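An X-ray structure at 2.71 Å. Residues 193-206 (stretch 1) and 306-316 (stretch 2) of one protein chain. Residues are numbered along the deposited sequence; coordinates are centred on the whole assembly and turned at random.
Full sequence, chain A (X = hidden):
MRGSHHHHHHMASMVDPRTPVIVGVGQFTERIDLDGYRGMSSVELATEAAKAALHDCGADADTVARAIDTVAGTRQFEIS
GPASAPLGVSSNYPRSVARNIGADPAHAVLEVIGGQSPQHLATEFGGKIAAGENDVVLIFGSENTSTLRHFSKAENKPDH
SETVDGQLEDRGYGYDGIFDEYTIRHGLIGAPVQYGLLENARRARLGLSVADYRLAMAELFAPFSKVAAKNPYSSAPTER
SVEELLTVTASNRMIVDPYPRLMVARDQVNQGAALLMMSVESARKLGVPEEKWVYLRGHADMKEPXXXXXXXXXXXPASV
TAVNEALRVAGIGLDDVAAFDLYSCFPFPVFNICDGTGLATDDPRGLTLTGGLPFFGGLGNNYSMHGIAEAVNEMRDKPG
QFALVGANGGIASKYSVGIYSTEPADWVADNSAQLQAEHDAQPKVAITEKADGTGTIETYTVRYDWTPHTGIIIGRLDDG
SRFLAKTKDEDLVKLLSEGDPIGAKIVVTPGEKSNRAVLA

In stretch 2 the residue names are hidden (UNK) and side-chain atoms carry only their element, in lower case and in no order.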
ATOM      1  N   VAL A 193      10.396   1.987  11.070  1.00 42.74           N
ATOM      2  CA  VAL A 193      10.761   3.109  11.872  1.00 41.27           C
ATOM      3  C   VAL A 193      10.024   4.423  11.422  1.00 39.86           C
ATOM      4  O   VAL A 193       9.638   5.267  12.238  1.00 38.60           O
ATOM      5  CB  VAL A 193      12.302   3.208  11.921  1.00 41.49           C
ATOM      6  CG1 VAL A 193      12.850   3.989  10.754  1.00 42.42           C
ATOM      7  CG2 VAL A 193      12.731   3.873  13.183  1.00 42.14           C
ATOM      8  N   GLN A 194       9.807   4.561  10.125  1.00 39.15           N
ATOM      9  CA  GLN A 194       9.168   5.751   9.572  1.00 38.82           C
ATOM     10  C   GLN A 194       7.676   5.747   9.735  1.00 37.93           C
ATOM     11  O   GLN A 194       7.091   6.794   9.937  1.00 37.40           O
ATOM     12  CB  GLN A 194       9.509   5.893   8.103  1.00 39.07           C
ATOM     13  CG  GLN A 194      10.379   7.081   7.836  1.00 41.81           C
ATOM     14  CD  GLN A 194      11.210   6.940   6.590  1.00 44.35           C
ATOM     15  OE1 GLN A 194      11.901   5.930   6.390  1.00 45.13           O
ATOM     16  NE2 GLN A 194      11.151   7.962   5.730  1.00 43.27           N
ATOM     17  N   TYR A 195       7.073   4.563   9.639  1.00 37.08           N
ATOM     18  CA  TYR A 195       5.681   4.370   9.933  1.00 36.65           C
ATOM     19  C   TYR A 195       5.356   4.533  11.396  1.00 36.36           C
ATOM     20  O   TYR A 195       4.229   4.877  11.728  1.00 36.09           O
ATOM     21  CB  TYR A 195       5.196   3.012   9.434  1.00 36.96           C
ATOM     22  CG  TYR A 195       4.678   3.074   8.012  1.00 38.13           C
ATOM     23  CD1 TYR A 195       3.432   3.643   7.712  1.00 38.87           C
ATOM     24  CD2 TYR A 195       5.458   2.606   6.957  1.00 40.55           C
ATOM     25  CE1 TYR A 195       2.981   3.707   6.402  1.00 40.07           C
ATOM     26  CE2 TYR A 195       5.013   2.663   5.642  1.00 40.34           C
ATOM     27  CZ  TYR A 195       3.784   3.204   5.374  1.00 40.71           C
ATOM     28  OH  TYR A 195       3.376   3.271   4.087  1.00 41.81           O
ATOM     29  N   GLY A 196       6.341   4.279  12.253  1.00 35.88           N
ATOM     30  CA  GLY A 196       6.216   4.488  13.666  1.00 35.41           C
ATOM     31  C   GLY A 196       5.951   5.931  13.977  1.00 35.28           C
ATOM     32  O   GLY A 196       5.119   6.236  14.840  1.00 35.43           O
ATOM     33  N   LEU A 197       6.664   6.817  13.289  1.00 35.00           N
ATOM     34  CA  LEU A 197       6.514   8.256  13.481  1.00 35.31           C
ATOM     35  C   LEU A 197       5.109   8.764  13.089  1.00 35.68           C
ATOM     36  O   LEU A 197       4.531   9.635  13.731  1.00 35.78           O
ATOM     37  CB  LEU A 197       7.584   9.010  12.693  1.00 34.87           C
ATOM     38  CG  LEU A 197       9.004   8.965  13.252  1.00 33.54           C
ATOM     39  CD1 LEU A 197      10.077   9.155  12.225  1.00 31.11           C
ATOM     40  CD2 LEU A 197       9.174   9.874  14.420  1.00 31.05           C
ATOM     41  N   LEU A 198       4.569   8.219  12.011  1.00 35.82           N
ATOM     42  CA  LEU A 198       3.267   8.595  11.494  1.00 35.92           C
ATOM     43  C   LEU A 198       2.174   8.133  12.385  1.00 36.31           C
ATOM     44  O   LEU A 198       1.226   8.799  12.599  1.00 36.21           O
ATOM     45  CB  LEU A 198       3.034   7.972  10.113  1.00 35.60           C
ATOM     46  CG  LEU A 198       3.373   8.703   8.814  1.00 35.02           C
ATOM     47  CD1 LEU A 198       4.673   9.341   8.855  1.00 33.90           C
ATOM     48  CD2 LEU A 198       3.271   7.825   7.662  1.00 34.12           C
ATOM     49  N   GLU A 199       2.326   6.927  12.858  1.00 36.63           N
ATOM     50  CA  GLU A 199       1.449   6.328  13.800  1.00 37.06           C
ATOM     51  C   GLU A 199       1.432   7.006  15.154  1.00 37.57           C
ATOM     52  O   GLU A 199       0.414   7.076  15.724  1.00 37.40           O
ATOM     53  CB  GLU A 199       1.820   4.880  13.915  1.00 36.97           C
ATOM     54  CG  GLU A 199       0.733   4.000  14.347  1.00 38.01           C
ATOM     55  CD  GLU A 199      -0.057   3.390  13.241  1.00 38.75           C
ATOM     56  OE1 GLU A 199      -1.258   3.571  13.241  1.00 40.26           O
ATOM     57  OE2 GLU A 199       0.489   2.687  12.418  1.00 39.80           O
ATOM     58  N   ASN A 200       2.549   7.538  15.636  1.00 38.26           N
ATOM     59  CA  ASN A 200       2.574   8.261  16.880  1.00 38.84           C
ATOM     60  C   ASN A 200       2.101   9.685  16.704  1.00 39.40           C
ATOM     61  O   ASN A 200       1.592  10.282  17.599  1.00 39.70           O
ATOM     62  CB  ASN A 200       3.952   8.203  17.500  1.00 38.62           C
ATOM     63  CG  ASN A 200       4.197   6.956  18.222  1.00 37.99           C
ATOM     64  OD1 ASN A 200       3.322   6.387  18.764  1.00 37.77           O
ATOM     65  ND2 ASN A 200       5.395   6.525  18.223  1.00 36.83           N
ATOM     66  N   ALA A 201       2.231  10.196  15.508  1.00 40.16           N
ATOM     67  CA  ALA A 201       1.638  11.492  15.146  1.00 41.18           C
ATOM     68  C   ALA A 201       0.087  11.483  15.093  1.00 41.88           C
ATOM     69  O   ALA A 201      -0.552  12.491  15.405  1.00 41.83           O
ATOM     70  CB  ALA A 201       2.241  12.022  13.868  1.00 40.36           C
ATOM     71  N   ARG A 202      -0.497  10.350  14.707  1.00 42.59           N
ATOM     72  CA  ARG A 202      -1.940  10.186  14.656  1.00 43.56           C
ATOM     73  C   ARG A 202      -2.475   9.987  16.065  1.00 44.57           C
ATOM     74  O   ARG A 202      -3.580  10.411  16.404  1.00 44.59           O
ATOM     75  CB  ARG A 202      -2.308   8.993  13.777  1.00 43.50           C
ATOM     76  CG  ARG A 202      -3.776   8.764  13.599  1.00 42.52           C
ATOM     77  CD  ARG A 202      -4.084   7.550  12.790  1.00 42.17           C
ATOM     78  NE  ARG A 202      -5.511   7.278  12.827  1.00 42.60           N
ATOM     79  CZ  ARG A 202      -6.114   6.496  13.723  1.00 42.53           C
ATOM     80  NH1 ARG A 202      -5.393   5.876  14.639  1.00 41.00           N
ATOM     81  NH2 ARG A 202      -7.441   6.327  13.697  1.00 40.82           N
ATOM     82  N   ARG A 203      -1.675   9.339  16.893  1.00 45.67           N
ATOM     83  CA  ARG A 203      -2.029   9.184  18.290  1.00 46.97           C
ATOM     84  C   ARG A 203      -2.106  10.526  19.020  1.00 47.81           C
ATOM     85  O   ARG A 203      -2.985  10.723  19.862  1.00 47.52           O
ATOM     86  CB  ARG A 203      -1.073   8.241  19.005  1.00 46.80           C
ATOM     87  CG  ARG A 203      -1.513   7.965  20.414  1.00 47.00           C
ATOM     88  CD  ARG A 203      -0.643   7.031  21.167  1.00 47.65           C
ATOM     89  NE  ARG A 203       0.674   7.584  21.449  1.00 48.38           N
ATOM     90  CZ  ARG A 203       0.965   8.396  22.454  1.00 47.59           C
ATOM     91  NH1 ARG A 203       0.027   8.767  23.271  1.00 48.31           N
ATOM     92  NH2 ARG A 203       2.196   8.828  22.639  1.00 47.67           N
ATOM     93  N   ALA A 204      -1.178  11.426  18.690  1.00 49.18           N
ATOM     94  CA  ALA A 204      -1.189  12.813  19.170  1.00 50.37           C
ATOM     95  C   ALA A 204      -2.477  13.539  18.826  1.00 51.24           C
ATOM     96  O   ALA A 204      -3.196  13.948  19.716  1.00 51.44           O
ATOM     97  CB  ALA A 204      -0.002  13.567  18.622  1.00 50.30           C
ATOM     98  N   ARG A 205      -2.774  13.673  17.533  1.00 52.24           N
ATOM     99  CA  ARG A 205      -3.998  14.334  17.082  1.00 53.18           C
ATOM    100  C   ARG A 205      -5.285  13.788  17.715  1.00 53.29           C
ATOM    101  O   ARG A 205      -6.145  14.564  18.069  1.00 53.62           O
ATOM    102  CB  ARG A 205      -4.112  14.362  15.558  1.00 53.29           C
ATOM    103  CG  ARG A 205      -5.204  15.316  15.080  1.00 55.26           C
ATOM    104  CD  ARG A 205      -5.587  15.119  13.640  1.00 57.79           C
ATOM    105  NE  ARG A 205      -6.265  13.849  13.371  1.00 59.24           N
ATOM    106  CZ  ARG A 205      -5.698  12.818  12.753  1.00 60.08           C
ATOM    107  NH1 ARG A 205      -4.430  12.889  12.361  1.00 60.61           N
ATOM    108  NH2 ARG A 205      -6.390  11.711  12.540  1.00 59.03           N
ATOM    109  N   LEU A 206      -5.419  12.474  17.853  1.00 53.23           N
ATOM    110  CA  LEU A 206      -6.602  11.888  18.455  1.00 53.13           C
ATOM    111  C   LEU A 206      -6.631  11.993  19.967  1.00 53.12           C
ATOM    112  O   LEU A 206      -7.642  11.682  20.592  1.00 52.46           O
ATOM    113  CB  LEU A 206      -6.703  10.419  18.090  1.00 53.26           C
ATOM    114  CG  LEU A 206      -7.118  10.023  16.685  1.00 53.68           C
ATOM    115  CD1 LEU A 206      -7.381   8.533  16.651  1.00 54.49           C
ATOM    116  CD2 LEU A 206      -8.307  10.828  16.151  1.00 54.01           C
ATOM    117  N   UNK A 306       7.511  15.208   0.766  1.00 52.93           N
ATOM    118  CA  UNK A 306       8.362  14.487   1.730  1.00 54.37           C
ATOM    119  C   UNK A 306       7.834  14.628   3.111  1.00 54.22           C
ATOM    120  O   UNK A 306       7.216  15.608   3.450  1.00 54.11           O
ATOM    121  c   UNK A 306      10.185  16.148   0.982  1.00 59.06           C
ATOM    122  n   UNK A 306      13.210  15.650  -1.152  1.00 66.40           N
ATOM    123  c   UNK A 306       9.838  14.907   1.738  1.00 54.96           C
ATOM    124  c   UNK A 306      11.970  16.362  -0.755  1.00 66.62           C
ATOM    125  c   UNK A 306      11.694  16.229   0.746  1.00 64.41           C
ATOM    126  N   UNK A 307       8.154  13.633   3.909  1.00 54.55           N
ATOM    127  CA  UNK A 307       7.650  13.490   5.234  1.00 54.58           C
ATOM    128  C   UNK A 307       7.751  14.741   6.070  1.00 54.78           C
ATOM    129  O   UNK A 307       6.844  15.117   6.646  1.00 55.31           O
ATOM    130  c   UNK A 307       8.554  10.823   7.847  1.00 54.19           C
ATOM    131  c   UNK A 307       8.270  12.281   5.913  1.00 54.36           C
ATOM    132  c   UNK A 307       7.869  12.044   7.346  1.00 53.92           C
ATOM    133  c   UNK A 307       6.413  11.902   7.435  1.00 53.98           C
ATOM    134  N   UNK A 308       8.810  15.454   6.149  1.00 54.52           N
ATOM    135  CA  UNK A 308       8.768  16.585   7.073  1.00 54.27           C
ATOM    136  C   UNK A 308       8.060  17.886   6.607  1.00 53.99           C
ATOM    137  O   UNK A 308       8.005  18.866   7.343  1.00 53.78           O
ATOM    138  c   UNK A 308      12.299  15.638   8.111  1.00 54.79           C
ATOM    139  c   UNK A 308      10.237  15.621   9.654  1.00 54.14           C
ATOM    140  c   UNK A 308      10.981  16.261   8.520  1.00 54.57           C
ATOM    141  c   UNK A 308      10.194  16.894   7.383  1.00 54.40           C
ATOM    142  N   UNK A 309       7.566  17.899   5.375  1.00 53.69           N
ATOM    143  CA  UNK A 309       6.893  19.061   4.799  1.00 53.29           C
ATOM    144  C   UNK A 309       5.379  19.010   5.051  1.00 52.33           C
ATOM    145  O   UNK A 309       4.700  20.026   4.964  1.00 51.91           O
ATOM    146  c   UNK A 309       7.174  19.139   3.287  1.00 53.76           C
ATOM    147  c   UNK A 309       8.914  19.514   1.364  1.00 61.22           C
ATOM    148  o   UNK A 309      10.063  19.873   0.994  1.00 62.35           O
ATOM    149  c   UNK A 309       8.562  19.692   2.879  1.00 56.85           C
ATOM    150  o   UNK A 309       8.071  19.030   0.542  1.00 62.51           O
ATOM    151  N   UNK A 310       4.871  17.818   5.368  1.00 51.61           N
ATOM    152  CA  UNK A 310       3.425  17.542   5.499  1.00 50.74           C
ATOM    153  C   UNK A 310       2.769  18.319   6.623  1.00 50.60           C
ATOM    154  O   UNK A 310       3.309  18.382   7.729  1.00 50.59           O
ATOM    155  n   UNK A 310       4.955  11.267   2.603  1.00 38.37           N
ATOM    156  n   UNK A 310       4.079  13.040   3.689  1.00 41.84           N
ATOM    157  c   UNK A 310       4.239  11.732   3.604  1.00 39.54           C
ATOM    158  c   UNK A 310       3.148  16.039   5.685  1.00 50.26           C
ATOM    159  c   UNK A 310       3.347  13.751   4.731  1.00 45.26           C
ATOM    160  n   UNK A 310       3.687  10.911   4.495  1.00 37.23           N
ATOM    161  c   UNK A 310       3.589  15.212   4.544  1.00 48.70           C
ATOM    162  N   UNK A 311       1.599  18.889   6.329  1.00 50.48           N
ATOM    163  CA  UNK A 311       0.843  19.713   7.274  1.00 50.44           C
ATOM    164  C   UNK A 311       0.567  18.947   8.587  1.00 50.45           C
ATOM    165  O   UNK A 311       0.741  19.459   9.685  1.00 49.49           O
ATOM    166  c   UNK A 311      -0.438  20.226   6.628  1.00 49.74           C
ATOM    167  N   UNK A 312       0.157  17.697   8.449  1.00 50.96           N
ATOM    168  CA  UNK A 312      -0.035  16.824   9.585  1.00 51.22           C
ATOM    169  C   UNK A 312       0.705  15.523   9.321  1.00 50.25           C
ATOM    170  O   UNK A 312       0.372  14.803   8.400  1.00 50.19           O
ATOM    171  o   UNK A 312      -0.907  15.759  11.954  1.00 55.63           O
ATOM    172  c   UNK A 312      -1.516  16.550   9.769  1.00 52.11           C
ATOM    173  c   UNK A 312      -1.847  16.015  11.154  1.00 54.83           C
ATOM    174  o   UNK A 312      -3.059  15.847  11.444  1.00 57.77           O
ATOM    175  N   UNK A 313       1.718  15.228  10.119  1.00 49.08           N
ATOM    176  CA  UNK A 313       2.452  13.983   9.952  1.00 48.28           C
ATOM    177  C   UNK A 313       1.538  12.778  10.197  1.00 47.62           C
ATOM    178  O   UNK A 313       1.710  11.736   9.567  1.00 47.42           O
ATOM    179  c   UNK A 313       3.741  13.939  10.827  1.00 48.20           C
ATOM    180  c   UNK A 313       4.716  15.014  10.341  1.00 48.29           C
ATOM    181  c   UNK A 313       5.954  15.254  11.209  1.00 47.35           C
ATOM    182  c   UNK A 313       4.436  12.580  10.735  1.00 47.74           C
ATOM    183  N   UNK A 314       0.547  12.954  11.066  1.00 46.72           N
ATOM    184  CA  UNK A 314      -0.398  11.900  11.418  1.00 46.17           C
ATOM    185  C   UNK A 314      -1.533  11.621  10.442  1.00 45.91           C
ATOM    186  O   UNK A 314      -2.390  10.778  10.706  1.00 45.68           O
ATOM    187  N   UNK A 315      -1.554  12.325   9.315  1.00 45.82           N
ATOM    188  CA  UNK A 315      -2.571  12.117   8.293  1.00 45.68           C
ATOM    189  C   UNK A 315      -1.972  12.184   6.910  1.00 45.60           C
ATOM    190  O   UNK A 315      -0.873  12.663   6.707  1.00 45.01           O
ATOM    191  c   UNK A 315      -3.729  13.118   8.431  1.00 45.57           C
ATOM    192  N   UNK A 316      -2.716  11.662   5.953  1.00 46.01           N
ATOM    193  CA  UNK A 316      -2.335  11.719   4.556  1.00 45.89           C
ATOM    194  C   UNK A 316      -3.588  12.074   3.753  1.00 45.31           C
ATOM    195  O   UNK A 316      -4.343  11.198   3.385  1.00 44.98           O
ATOM    196  o   UNK A 316      -1.356  10.399   2.753  1.00 46.72           O
ATOM    197  c   UNK A 316      -1.709  10.385   4.121  1.00 45.71           C
TER

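Position 306 carries five side-chain atoms, four carbons in an unbranched row ending in nitrogen, and stays out of reach of the helix: Lys-306. Position 307 has four carbons forked at the second and touches Leu-198 and Gln-194: Leu-307. One arm of Leu-307 lies against Leu-198 (Leu-307 CD1 to Leu-198 CD1, 3.4 Å) and the other nears Gln-194 (Leu-307 CD2 to Gln-194 CG, 4.2 Å). Position 308 repeats the four-carbon fork but is out of reach; it is Leu-308. At 309 three carbons end in two oxygens, again without contact: Glu-309, whose N donates to Lys-306 O at 3.0 Å.

Position 310 shows three carbons, a nitrogen, then a carbon bearing two more nitrogens, a guanidinium that comes near Leu-198: Arg-310. Arg-310 NH1 lies 4.4 Å from Leu-198 CD2, which sits at the edge of the group; this is proximity without a hydrogen bond, and the nitrogens are satisfied elsewhere in the structure. Position 311 has one carbon and no contact, giving Ala-311.

Position 312 has two carbons, the second carrying two oxygens, one of them near the Arg-205 guanidinium: Asp-312. Asp-312 OD2 and Arg-205 NH1, 3.4 Å apart, form a salt bridge whose hydrogen bond is weak (143° at the hydrogen). Position 313 has four carbons forked at the first, one arm two carbons long, and packs on Leu-198 and Ala-201: Ile-313. The short arm, Ile-313 CG2, packs 3.8 Å from Leu-198 CD1 and 3.9 Å from Ala-201 CB.

Position 314 has no side-chain atoms, and its backbone lies against Leu-198, Ala-201 and Arg-202: Gly-314. Gly-314 CA is 4.0 Å from Arg-202 CA and 3.7 Å from Leu-198 O, while Gly-314 N is 3.4 Å from Ala-201 CB. An ideal CB on Gly-314 would fall 2.7 Å from Ala-201 C and 2.8 Å from Arg-202 N, both clashes, so this close approach depends on the bare backbone. Position 315 has a single carbon, near the Arg-205 guanidinium: Ala-315, with Ala-315 CB 4.0 Å from Arg-205 NH1. Position 316 has one carbon then one oxygen and makes no contact: Ser-316.

The contact buries 438 Å² in total and works through close backbone packing with apolar and polar flanks. A type I turn from Asp-312 to Ala-315, with Ala-315 N bonded to Asp-312 O (3.3 Å), presents Gly-314 to the helix; Asp-312 OD1 also accepts from Gly-314 N (3.3 Å). Leu-198 packs against Leu-307 and Ile-313, and Ala-201 adds its methyl. Toward the other end, Arg-205 NH1 reaches both Asp-312 OD2 and Gly-314 O, the latter through another weak hydrogen bond (3.4 Å, 161°), tying the side chain and backbone of the turn to one guanidinium.

Stretch 2, residues 306-316: KLLERADIGAS
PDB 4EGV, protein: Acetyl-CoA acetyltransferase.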